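Local coordinates for PH1570-like domain-containing protein (Pyrococcus horikoshii, PDB 2HQ4), which is of unknown function, a singleton archaeal protein of the Ph1570 family whose helices pack against an antiparallel sheet, at residues Q11-L16 against E49-E54; N21-E26 against L44-E49; P53-G56 against Y61-E64. All coordinates share one frame; numbering follows the deposited sequence.

Contact 1: Q11-L16 against E49-E54; sequences QCEEKL and ELYLPE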
ATOM      1  N   GLN A  11      16.958   2.830   7.896  1.00 25.39           N
ATOM      2  CA  GLN A  11      17.193   1.400   7.780  1.00 26.07           C
ATOM      3  C   GLN A  11      16.522   0.697   8.966  1.00 25.04           C
ATOM      4  O   GLN A  11      16.828   1.006  10.134  1.00 25.27           O
ATOM      5  CB  GLN A  11      18.702   1.118   7.720  1.00 26.74           C
ATOM      6  CG  GLN A  11      19.060  -0.288   7.206  1.00 30.20           C
ATOM      7  CD  GLN A  11      18.990  -0.381   5.685  1.00 35.32           C
ATOM      8  OE1 GLN A  11      19.251   0.604   4.970  1.00 36.21           O
ATOM      9  NE2 GLN A  11      18.633  -1.560   5.178  1.00 35.21           N
ATOM     10  N   CYS A  12      15.601  -0.232   8.683  1.00 23.12           N
ATOM     11  CA  CYS A  12      14.831  -0.963   9.730  1.00 22.95           C
ATOM     12  C   CYS A  12      15.047  -2.489   9.777  1.00 21.82           C
ATOM     13  O   CYS A  12      14.562  -3.146  10.659  1.00 21.48           O
ATOM     14  CB  CYS A  12      13.347  -0.651   9.609  1.00 23.40           C
ATOM     15  SG  CYS A  12      12.963   1.040  10.345  1.00 26.13           S
ATOM     16  N   GLU A  13      15.745  -3.012   8.795  1.00 22.28           N
ATOM     17  CA  GLU A  13      16.283  -4.376   8.818  1.00 23.05           C
ATOM     18  C   GLU A  13      17.443  -4.388   7.855  1.00 23.21           C
ATOM     19  O   GLU A  13      17.748  -3.347   7.263  1.00 22.38           O
ATOM     20  CB  GLU A  13      15.203  -5.414   8.445  1.00 22.60           C
ATOM     21  CG  GLU A  13      14.806  -6.340   9.615  1.00 23.84           C
ATOM     22  CD  GLU A  13      15.843  -7.451   9.873  1.00 26.18           C
ATOM     23  OE1 GLU A  13      16.898  -7.467   9.182  1.00 23.07           O
ATOM     24  OE2 GLU A  13      15.628  -8.270  10.780  1.00 26.49           O
ATOM     25  N   GLU A  14      18.073  -5.562   7.667  1.00 23.38           N
ATOM     26  CA  GLU A  14      19.232  -5.693   6.814  1.00 25.17           C
ATOM     27  C   GLU A  14      18.980  -5.101   5.435  1.00 23.53           C
ATOM     28  O   GLU A  14      19.810  -4.360   4.893  1.00 22.54           O
ATOM     29  CB  GLU A  14      19.628  -7.191   6.661  1.00 25.08           C
ATOM     30  CG  GLU A  14      20.979  -7.344   5.946  1.00 29.99           C
ATOM     31  CD  GLU A  14      21.290  -8.773   5.494  1.00 31.89           C
ATOM     32  OE1 GLU A  14      20.573  -9.726   5.890  1.00 38.77           O
ATOM     33  OE2 GLU A  14      22.255  -8.928   4.693  1.00 42.29           O
ATOM     34  N   LYS A  15      17.818  -5.420   4.866  1.00 22.12           N
ATOM     35  CA  LYS A  15      17.540  -4.992   3.500  1.00 21.96           C
ATOM     36  C   LYS A  15      16.197  -4.243   3.412  1.00 21.61           C
ATOM     37  O   LYS A  15      15.589  -4.210   2.345  1.00 21.11           O
ATOM     38  CB  LYS A  15      17.512  -6.233   2.607  1.00 21.87           C
ATOM     39  CG  LYS A  15      18.942  -6.861   2.457  1.00 26.09           C
ATOM     40  CD  LYS A  15      18.909  -8.030   1.481  1.00 28.14           C
ATOM     41  CE  LYS A  15      20.364  -8.532   1.248  1.00 30.83           C
ATOM     42  NZ  LYS A  15      20.303  -9.666   0.253  1.00 34.38           N
ATOM     43  N   LEU A  16      15.732  -3.707   4.545  1.00 21.04           N
ATOM     44  CA  LEU A  16      14.523  -2.876   4.596  1.00 20.62           C
ATOM     45  C   LEU A  16      14.857  -1.417   4.899  1.00 20.97           C
ATOM     46  O   LEU A  16      15.513  -1.128   5.916  1.00 20.53           O
ATOM     47  CB  LEU A  16      13.560  -3.415   5.642  1.00 20.12           C
ATOM     48  CG  LEU A  16      12.302  -2.590   5.957  1.00 19.39           C
ATOM     49  CD1 LEU A  16      11.325  -2.566   4.731  1.00 15.92           C
ATOM     50  CD2 LEU A  16      11.632  -3.167   7.184  1.00 18.45           C
ATOM     51  N   GLU A  49       3.870  -8.296   8.737  1.00 21.89           N
ATOM     52  CA  GLU A  49       3.575  -9.561   8.092  1.00 23.29           C
ATOM     53  C   GLU A  49       4.817 -10.141   7.391  1.00 21.74           C
ATOM     54  O   GLU A  49       5.029 -11.350   7.457  1.00 21.02           O
ATOM     55  CB  GLU A  49       2.393  -9.419   7.123  1.00 23.08           C
ATOM     56  CG  GLU A  49       2.120 -10.691   6.321  1.00 27.15           C
ATOM     57  CD  GLU A  49       0.855 -10.621   5.497  1.00 28.42           C
ATOM     58  OE1 GLU A  49      -0.013  -9.761   5.785  1.00 33.09           O
ATOM     59  OE2 GLU A  49       0.710 -11.454   4.564  1.00 36.62           O
ATOM     60  N   LEU A  50       5.636  -9.289   6.765  1.00 19.48           N
ATOM     61  CA  LEU A  50       6.848  -9.730   6.086  1.00 20.89           C
ATOM     62  C   LEU A  50       7.892 -10.381   7.036  1.00 22.49           C
ATOM     63  O   LEU A  50       8.557 -11.358   6.657  1.00 20.89           O
ATOM     64  CB  LEU A  50       7.502  -8.591   5.305  1.00 20.24           C
ATOM     65  CG  LEU A  50       6.932  -8.158   3.942  1.00 20.83           C
ATOM     66  CD1 LEU A  50       7.771  -6.990   3.382  1.00 19.34           C
ATOM     67  CD2 LEU A  50       6.948  -9.372   2.923  1.00 20.74           C
ATOM     68  N   TYR A  51       7.998  -9.843   8.256  1.00 22.25           N
ATOM     69  CA  TYR A  51       9.051 -10.218   9.207  1.00 22.04           C
ATOM     70  C   TYR A  51       8.557 -11.101  10.351  1.00 23.80           C
ATOM     71  O   TYR A  51       9.366 -11.677  11.090  1.00 24.54           O
ATOM     72  CB  TYR A  51       9.818  -8.954   9.706  1.00 21.71           C
ATOM     73  CG  TYR A  51      10.761  -8.498   8.629  1.00 20.82           C
ATOM     74  CD1 TYR A  51      12.016  -9.108   8.486  1.00 21.45           C
ATOM     75  CD2 TYR A  51      10.349  -7.589   7.640  1.00 20.56           C
ATOM     76  CE1 TYR A  51      12.886  -8.751   7.442  1.00 19.76           C
ATOM     77  CE2 TYR A  51      11.210  -7.218   6.569  1.00 20.50           C
ATOM     78  CZ  TYR A  51      12.478  -7.803   6.492  1.00 21.11           C
ATOM     79  OH  TYR A  51      13.331  -7.462   5.476  1.00 22.24           O
ATOM     80  N   LEU A  52       7.240 -11.258  10.449  1.00 25.34           N
ATOM     81  CA  LEU A  52       6.608 -12.174  11.396  1.00 27.97           C
ATOM     82  C   LEU A  52       7.241 -13.567  11.393  1.00 27.95           C
ATOM     83  O   LEU A  52       7.523 -14.100  12.477  1.00 28.88           O
ATOM     84  CB  LEU A  52       5.096 -12.258  11.151  1.00 27.85           C
ATOM     85  CG  LEU A  52       4.218 -13.164  11.987  1.00 29.47           C
ATOM     86  CD1 LEU A  52       4.431 -12.854  13.473  1.00 27.48           C
ATOM     87  CD2 LEU A  52       2.773 -12.899  11.587  1.00 30.83           C
ATOM     88  N   PRO A  53       7.462 -14.163  10.203  1.00 28.45           N
ATOM     89  CA  PRO A  53       8.110 -15.478  10.187  1.00 28.36           C
ATOM     90  C   PRO A  53       9.497 -15.540  10.841  1.00 28.52           C
ATOM     91  O   PRO A  53       9.816 -16.553  11.444  1.00 28.98           O
ATOM     92  CB  PRO A  53       8.219 -15.796   8.684  1.00 28.76           C
ATOM     93  CG  PRO A  53       7.060 -15.040   8.044  1.00 28.88           C
ATOM     94  CD  PRO A  53       7.102 -13.734   8.832  1.00 27.88           C
ATOM     95  N   GLU A  54      10.327 -14.503  10.713  1.00 28.97           N
ATOM     96  CA  GLU A  54      11.637 -14.485  11.373  1.00 29.00           C
ATOM     97  C   GLU A  54      11.557 -14.120  12.854  1.00 28.83           C
ATOM     98  O   GLU A  54      12.372 -14.601  13.631  1.00 29.78           O
ATOM     99  CB  GLU A  54      12.603 -13.482  10.745  1.00 29.25           C
ATOM    100  CG  GLU A  54      13.081 -13.769   9.383  1.00 34.28           C
ATOM    101  CD  GLU A  54      13.642 -12.503   8.711  1.00 38.42           C
ATOM    102  OE1 GLU A  54      14.593 -11.873   9.272  1.00 42.85           O
ATOM    103  OE2 GLU A  54      13.139 -12.145   7.632  1.00 34.25           O
TER
HETATM  104  O   HOH W   1      16.055  -7.540   5.631  1.00 21.18           O
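The tight turn of a beta hairpin, joining strands 10-13 and 16-19, meets helix 40-55 where Glu13 and Leu16 close on the ring of Tyr51. Glu13 lays its CG over one face of that ring, 4.2 Å from the centroid and 28° off the normal, a CH-pi contact. A bend at chi2 (-78°) then carries the carboxylate on past CE1, its plane within 11° of the ring's. Glu13 OE1 turns back into the turn and accepts Glu14 N at 2.7 Å through its anti lone pair, while OE2 is taken by Tyr55 OH. Leu16 comes in obliquely from the returning side of the hairpin, with CD2 4.1 Å from Tyr51 CE2. The helix thus inserts one aromatic side chain against the hairpin end; strand 10-13 is tied to helix 61-70 by the Cys12-Cys65 disulfide. At the tip of the ring, Tyr51 OH accepts a hydrogen bond from a water at 2.7 Å; the same water receives Lys15 N at 2.9 Å, and Asp25 is a second partner of the hydroxyl. At the edge of the ring, in its plane, Glu54 OE1 also lies 4.0 Å from Glu13 OE2, a like-charge approach probably eased by the salt bridge from Glu54 to Lys27.

Contact 2: N21-E26 against L44-E49; sequences NGFKDE and LAMIYE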
ATOM      1  N   ASN A  21       6.799   8.107   2.631  1.00 18.16           N
ATOM      2  CA  ASN A  21       5.524   7.607   2.080  1.00 17.11           C
ATOM      3  C   ASN A  21       5.717   6.245   1.427  1.00 16.62           C
ATOM      4  O   ASN A  21       5.045   5.927   0.434  1.00 15.08           O
ATOM      5  CB  ASN A  21       4.929   8.600   1.034  1.00 16.06           C
ATOM      6  CG  ASN A  21       5.750   8.636  -0.262  1.00 16.83           C
ATOM      7  OD1 ASN A  21       6.992   8.580  -0.248  1.00 18.47           O
ATOM      8  ND2 ASN A  21       5.063   8.711  -1.379  1.00 14.11           N
ATOM      9  N   GLY A  22       6.602   5.419   1.985  1.00 16.75           N
ATOM     10  CA  GLY A  22       6.791   4.075   1.389  1.00 16.65           C
ATOM     11  C   GLY A  22       7.833   3.237   2.078  1.00 16.85           C
ATOM     12  O   GLY A  22       8.439   3.653   3.086  1.00 17.14           O
ATOM     13  N   PHE A  23       8.074   2.040   1.541  1.00 17.59           N
ATOM     14  CA  PHE A  23       9.217   1.253   1.997  1.00 17.33           C
ATOM     15  C   PHE A  23       9.766   0.397   0.848  1.00 17.79           C
ATOM     16  O   PHE A  23       9.033   0.072  -0.091  1.00 14.40           O
ATOM     17  CB  PHE A  23       8.889   0.439   3.286  1.00 17.41           C
ATOM     18  CG  PHE A  23       7.967  -0.768   3.068  1.00 18.51           C
ATOM     19  CD1 PHE A  23       6.621  -0.696   3.390  1.00 18.22           C
ATOM     20  CD2 PHE A  23       8.497  -1.995   2.608  1.00 17.52           C
ATOM     21  CE1 PHE A  23       5.762  -1.840   3.210  1.00 20.04           C
ATOM     22  CE2 PHE A  23       7.686  -3.093   2.397  1.00 15.41           C
ATOM     23  CZ  PHE A  23       6.317  -3.027   2.710  1.00 16.20           C
ATOM     24  N   LYS A  24      11.059   0.082   0.934  1.00 16.88           N
ATOM     25  CA  LYS A  24      11.754  -0.737  -0.039  1.00 19.60           C
ATOM     26  C   LYS A  24      12.425  -1.904   0.689  1.00 19.56           C
ATOM     27  O   LYS A  24      13.327  -1.689   1.503  1.00 19.67           O
ATOM     28  CB  LYS A  24      12.841   0.074  -0.739  1.00 18.15           C
ATOM     29  CG  LYS A  24      13.613  -0.718  -1.806  1.00 22.67           C
ATOM     30  CD  LYS A  24      14.724   0.140  -2.457  1.00 23.02           C
ATOM     31  CE  LYS A  24      15.374  -0.657  -3.606  1.00 31.88           C
ATOM     32  NZ  LYS A  24      16.506   0.073  -4.227  1.00 33.69           N
ATOM     33  N   ASP A  25      12.016  -3.118   0.353  1.00 19.68           N
ATOM     34  CA  ASP A  25      12.604  -4.295   0.980  1.00 20.73           C
ATOM     35  C   ASP A  25      13.285  -5.153  -0.078  1.00 21.64           C
ATOM     36  O   ASP A  25      12.601  -5.769  -0.920  1.00 21.90           O
ATOM     37  CB  ASP A  25      11.531  -5.091   1.694  1.00 19.44           C
ATOM     38  CG  ASP A  25      12.123  -6.146   2.588  1.00 22.11           C
ATOM     39  OD1 ASP A  25      12.834  -7.025   2.045  1.00 20.88           O
ATOM     40  OD2 ASP A  25      11.857  -6.115   3.803  1.00 22.19           O
ATOM     41  N   GLU A  26      14.610  -5.192  -0.033  1.00 21.78           N
ATOM     42  CA  GLU A  26      15.384  -5.934  -1.060  1.00 23.68           C
ATOM     43  C   GLU A  26      15.562  -7.431  -0.723  1.00 24.21           C
ATOM     44  O   GLU A  26      15.976  -8.210  -1.578  1.00 24.50           O
ATOM     45  CB  GLU A  26      16.734  -5.269  -1.300  1.00 23.67           C
ATOM     46  CG  GLU A  26      16.613  -3.830  -1.760  1.00 26.68           C
ATOM     47  CD  GLU A  26      17.934  -3.274  -2.264  1.00 33.87           C
ATOM     48  OE1 GLU A  26      18.844  -3.112  -1.451  1.00 37.27           O
ATOM     49  OE2 GLU A  26      18.073  -2.984  -3.475  1.00 40.07           O
ATOM     50  N   LEU A  44       2.856  -0.353   7.737  1.00 17.39           N
ATOM     51  CA  LEU A  44       3.314  -0.997   8.991  1.00 17.77           C
ATOM     52  C   LEU A  44       2.846  -2.428   9.096  1.00 17.36           C
ATOM     53  O   LEU A  44       3.621  -3.336   9.459  1.00 18.76           O
ATOM     54  CB  LEU A  44       2.790  -0.234  10.229  1.00 18.12           C
ATOM     55  CG  LEU A  44       3.453   1.108  10.446  1.00 20.16           C
ATOM     56  CD1 LEU A  44       2.758   1.885  11.624  1.00 21.09           C
ATOM     57  CD2 LEU A  44       4.902   0.823  10.784  1.00 22.16           C
ATOM     58  N   ALA A  45       1.579  -2.656   8.769  1.00 17.03           N
ATOM     59  CA  ALA A  45       1.041  -4.016   8.798  1.00 16.72           C
ATOM     60  C   ALA A  45       1.748  -4.923   7.783  1.00 17.23           C
ATOM     61  O   ALA A  45       2.017  -6.096   8.069  1.00 18.26           O
ATOM     62  CB  ALA A  45      -0.470  -3.981   8.547  1.00 16.90           C
ATOM     63  N   MET A  46       2.046  -4.392   6.598  1.00 15.39           N
ATOM     64  CA  MET A  46       2.794  -5.170   5.585  1.00 15.48           C
ATOM     65  C   MET A  46       4.188  -5.568   6.094  1.00 16.84           C
ATOM     66  O   MET A  46       4.643  -6.683   5.828  1.00 17.35           O
ATOM     67  CB  MET A  46       2.946  -4.332   4.279  1.00 15.08           C
ATOM     68  CG  MET A  46       1.591  -4.057   3.507  1.00 16.03           C
ATOM     69  SD  MET A  46       1.734  -2.820   2.188  1.00  8.38           S
ATOM     70  CE  MET A  46       2.715  -3.786   1.010  1.00 18.85           C
ATOM     71  N   ILE A  47       4.878  -4.652   6.782  1.00 17.05           N
ATOM     72  CA  ILE A  47       6.224  -4.900   7.343  1.00 17.94           C
ATOM     73  C   ILE A  47       6.163  -5.985   8.417  1.00 19.08           C
ATOM     74  O   ILE A  47       6.950  -6.940   8.411  1.00 18.54           O
ATOM     75  CB  ILE A  47       6.844  -3.568   7.917  1.00 18.26           C
ATOM     76  CG1 ILE A  47       7.248  -2.649   6.772  1.00 17.66           C
ATOM     77  CG2 ILE A  47       8.076  -3.858   8.785  1.00 17.19           C
ATOM     78  CD1 ILE A  47       7.421  -1.078   7.167  1.00 18.79           C
ATOM     79  N   TYR A  48       5.212  -5.835   9.342  1.00 19.86           N
ATOM     80  CA  TYR A  48       4.945  -6.847  10.350  1.00 22.43           C
ATOM     81  C   TYR A  48       4.744  -8.231   9.733  1.00 22.38           C
ATOM     82  O   TYR A  48       5.364  -9.233  10.164  1.00 22.65           O
ATOM     83  CB  TYR A  48       3.718  -6.423  11.149  1.00 22.68           C
ATOM     84  CG  TYR A  48       3.366  -7.310  12.329  1.00 27.35           C
ATOM     85  CD1 TYR A  48       3.883  -7.055  13.610  1.00 27.24           C
ATOM     86  CD2 TYR A  48       2.474  -8.374  12.175  1.00 26.61           C
ATOM     87  CE1 TYR A  48       3.531  -7.889  14.715  1.00 28.46           C
ATOM     88  CE2 TYR A  48       2.136  -9.205  13.257  1.00 29.09           C
ATOM     89  CZ  TYR A  48       2.662  -8.940  14.511  1.00 28.47           C
ATOM     90  OH  TYR A  48       2.282  -9.761  15.551  1.00 31.93           O
ATOM     91  N   GLU A  49       3.870  -8.296   8.737  1.00 21.89           N
ATOM     92  CA  GLU A  49       3.575  -9.561   8.092  1.00 23.29           C
ATOM     93  C   GLU A  49       4.817 -10.141   7.391  1.00 21.74           C
ATOM     94  O   GLU A  49       5.029 -11.350   7.457  1.00 21.02           O
ATOM     95  CB  GLU A  49       2.393  -9.419   7.123  1.00 23.08           C
ATOM     96  CG  GLU A  49       2.120 -10.691   6.321  1.00 27.15           C
ATOM     97  CD  GLU A  49       0.855 -10.621   5.497  1.00 28.42           C
ATOM     98  OE1 GLU A  49      -0.013  -9.761   5.785  1.00 33.09           O
ATOM     99  OE2 GLU A  49       0.710 -11.454   4.564  1.00 36.62           O
TER
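The ring of Phe23 takes Ile47 on one face and Met46 at its edge. Ile47 CG1 sits over the middle of that face, 4.0 Å from the centroid and only 12° off the normal, a CH-pi contact. Its CD1 runs on across the ring to lie 3.9 Å from Phe23 CD1, the two side chains sliding past each other in opposite directions. Met46 CB lies at the edge, near the ring plane, 3.9 Å from Phe23 CE1. The bend at the last torsion of Met46 (chi3 71°) brings the methyl round, off that plane on the side away from Ile47, with CE 4.1 Å from Phe23 CZ. Phe23 holds CG between its backbone N and carbonyl carbon (chi1 73°), a crowded position from which the ring lies against the helix. All three side chains are buried, and the contact is wholly apolar, resting on the fit of two aliphatic chains against face and edge. This is the hydrophobic core where helix 40-55 lies against the sheet: Leu16 of the hairpin strand 16-19 and Val30 and Val32 of strand 30-36 flank Phe23, while Ile47 also touches Val18 of strand 16-19 and Pro62 of helix 61-70.

Contact 3: P53-G56 against Y61-E64; sequences PEYG and YPFE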
ATOM      1  N   PRO A  53       7.462 -14.163  10.203  1.00 28.45           N
ATOM      2  CA  PRO A  53       8.110 -15.478  10.187  1.00 28.36           C
ATOM      3  C   PRO A  53       9.497 -15.540  10.841  1.00 28.52           C
ATOM      4  O   PRO A  53       9.816 -16.553  11.444  1.00 28.98           O
ATOM      5  CB  PRO A  53       8.219 -15.796   8.684  1.00 28.76           C
ATOM      6  CG  PRO A  53       7.060 -15.040   8.044  1.00 28.88           C
ATOM      7  CD  PRO A  53       7.102 -13.734   8.832  1.00 27.88           C
ATOM      8  N   GLU A  54      10.327 -14.503  10.713  1.00 28.97           N
ATOM      9  CA  GLU A  54      11.637 -14.485  11.373  1.00 29.00           C
ATOM     10  C   GLU A  54      11.557 -14.120  12.854  1.00 28.83           C
ATOM     11  O   GLU A  54      12.372 -14.601  13.631  1.00 29.78           O
ATOM     12  CB  GLU A  54      12.603 -13.482  10.745  1.00 29.25           C
ATOM     13  CG  GLU A  54      13.081 -13.769   9.383  1.00 34.28           C
ATOM     14  CD  GLU A  54      13.642 -12.503   8.711  1.00 38.42           C
ATOM     15  OE1 GLU A  54      14.593 -11.873   9.272  1.00 42.85           O
ATOM     16  OE2 GLU A  54      13.139 -12.145   7.632  1.00 34.25           O
ATOM     17  N   TYR A  55      10.615 -13.270  13.253  1.00 28.27           N
ATOM     18  CA  TYR A  55      10.583 -12.743  14.638  1.00 28.02           C
ATOM     19  C   TYR A  55       9.596 -13.382  15.625  1.00 30.54           C
ATOM     20  O   TYR A  55       9.738 -13.218  16.857  1.00 31.85           O
ATOM     21  CB  TYR A  55      10.308 -11.235  14.615  1.00 26.87           C
ATOM     22  CG  TYR A  55      11.528 -10.402  14.248  1.00 23.12           C
ATOM     23  CD1 TYR A  55      12.360  -9.859  15.235  1.00 21.61           C
ATOM     24  CD2 TYR A  55      11.853 -10.188  12.923  1.00 20.77           C
ATOM     25  CE1 TYR A  55      13.504  -9.129  14.882  1.00 21.32           C
ATOM     26  CE2 TYR A  55      12.937  -9.429  12.559  1.00 20.58           C
ATOM     27  CZ  TYR A  55      13.763  -8.904  13.536  1.00 21.67           C
ATOM     28  OH  TYR A  55      14.842  -8.170  13.138  1.00 22.11           O
ATOM     29  N   GLY A  56       8.570 -14.056  15.130  1.00 32.65           N
ATOM     30  CA  GLY A  56       7.410 -14.366  15.980  1.00 34.84           C
ATOM     31  C   GLY A  56       6.594 -13.102  16.271  1.00 37.66           C
ATOM     32  O   GLY A  56       6.986 -11.986  15.877  1.00 37.29           O
ATOM     33  N   TYR A  61      11.084  -6.389  15.389  1.00 25.97           N
ATOM     34  CA  TYR A  61      11.989  -5.239  15.345  1.00 24.49           C
ATOM     35  C   TYR A  61      11.742  -4.203  14.193  1.00 23.63           C
ATOM     36  O   TYR A  61      11.585  -3.014  14.481  1.00 21.86           O
ATOM     37  CB  TYR A  61      13.434  -5.719  15.363  1.00 25.63           C
ATOM     38  CG  TYR A  61      14.417  -4.613  15.251  1.00 28.57           C
ATOM     39  CD1 TYR A  61      14.951  -4.010  16.391  1.00 29.72           C
ATOM     40  CD2 TYR A  61      14.791  -4.135  13.995  1.00 27.21           C
ATOM     41  CE1 TYR A  61      15.835  -2.971  16.257  1.00 32.06           C
ATOM     42  CE2 TYR A  61      15.635  -3.132  13.858  1.00 28.23           C
ATOM     43  CZ  TYR A  61      16.156  -2.530  14.973  1.00 30.77           C
ATOM     44  OH  TYR A  61      17.037  -1.495  14.767  1.00 32.14           O
ATOM     45  N   PRO A  62      11.742  -4.655  12.904  1.00 21.89           N
ATOM     46  CA  PRO A  62      11.531  -3.706  11.797  1.00 20.96           C
ATOM     47  C   PRO A  62      10.231  -2.952  11.884  1.00 20.42           C
ATOM     48  O   PRO A  62      10.220  -1.805  11.475  1.00 21.57           O
ATOM     49  CB  PRO A  62      11.523  -4.595  10.526  1.00 20.16           C
ATOM     50  CG  PRO A  62      11.268  -6.033  11.033  1.00 21.44           C
ATOM     51  CD  PRO A  62      12.002  -6.022  12.395  1.00 21.78           C
ATOM     52  N   PHE A  63       9.172  -3.618  12.337  1.00 19.67           N
ATOM     53  CA  PHE A  63       7.860  -3.015  12.622  1.00 21.84           C
ATOM     54  C   PHE A  63       7.924  -1.979  13.760  1.00 21.60           C
ATOM     55  O   PHE A  63       7.378  -0.885  13.638  1.00 19.90           O
ATOM     56  CB  PHE A  63       6.859  -4.145  12.895  1.00 21.16           C
ATOM     57  CG  PHE A  63       5.565  -3.725  13.519  1.00 23.32           C
ATOM     58  CD1 PHE A  63       4.535  -3.152  12.749  1.00 23.35           C
ATOM     59  CD2 PHE A  63       5.331  -3.993  14.867  1.00 22.80           C
ATOM     60  CE1 PHE A  63       3.329  -2.813  13.329  1.00 25.79           C
ATOM     61  CE2 PHE A  63       4.091  -3.673  15.480  1.00 26.91           C
ATOM     62  CZ  PHE A  63       3.084  -3.087  14.715  1.00 25.44           C
ATOM     63  N   GLU A  64       8.635  -2.305  14.833  1.00 21.99           N
ATOM     64  CA  GLU A  64       8.879  -1.319  15.901  1.00 23.87           C
ATOM     65  C   GLU A  64       9.706  -0.126  15.439  1.00 24.33           C
ATOM     66  O   GLU A  64       9.379   1.026  15.762  1.00 25.65           O
ATOM     67  CB  GLU A  64       9.509  -1.995  17.113  1.00 23.91           C
ATOM     68  CG  GLU A  64       8.600  -3.072  17.719  1.00 23.89           C
ATOM     69  CD  GLU A  64       7.314  -2.513  18.340  1.00 29.67           C
ATOM     70  OE1 GLU A  64       7.362  -1.383  18.862  1.00 32.94           O
ATOM     71  OE2 GLU A  64       6.255  -3.193  18.294  1.00 30.73           O
TER
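Tyr55 carries its CG opposite the carbonyl carbon (chi1 -78°), which swings the phenol from the end of helix 40-55 across to Tyr61 and Pro62. The backbone of Tyr61 puts CB against the Tyr55 ring, and CG, set opposite the backbone N (chi1 177°), then leads the rest of that side chain away. The two tyrosines lie side by side, pointing the same way. Tyr61 presents its backbone to one face of the Tyr55 ring: the amide N stands 3.6 Å above the ring plane, offset toward the rim, and CB comes to 3.4 Å from Tyr55 CE1. Pro62 crosses obliquely on the same side of the ring plane, with CD 3.5 Å from Tyr55 CE2. Both neighbours reach the hydroxyl end as well, with Tyr61 CB and Pro62 CD each 3.6 Å from Tyr55 OH. This is the short connection between two consecutive helices, in which Gly56 leaves helix 40-55 with positive phi (71°) and the chain re-enters a helix at Tyr61. An alanine at Tyr55 is likely to open a gap over the first turn of helix 61-70 and to leave Glu13 without its phenol partner. Shape holds these two segments together, since the ring meets CH groups and a backbone amide; the polar grip comes from outside, where Tyr55 OH is hydrogen-bonded to Glu13 OE2 and its rotation is thereby probably fixed.

In the fold
All three contacts use helix 40-55, and they take successive, overlapping parts of it: contact 2 the middle, contact 1 the C-terminal half, contact 3 the very end. The centres of contacts 1 and 2 lie about 8 Å apart, those of 1 and 3 about 6 Å, and those of 2 and 3 about 11 Å. Contacts 1 and 2 both reach the same antiparallel sheet, the span of contact 2 falling within that of contact 1; contact 3 then follows, adding helix 61-70. Pro62, at the start of that helix, packs on Tyr51 and Ile47 and also on Glu13 and Leu16, so the buried packing of contact 2 passes outward into the partly buried contacts 1 and 3.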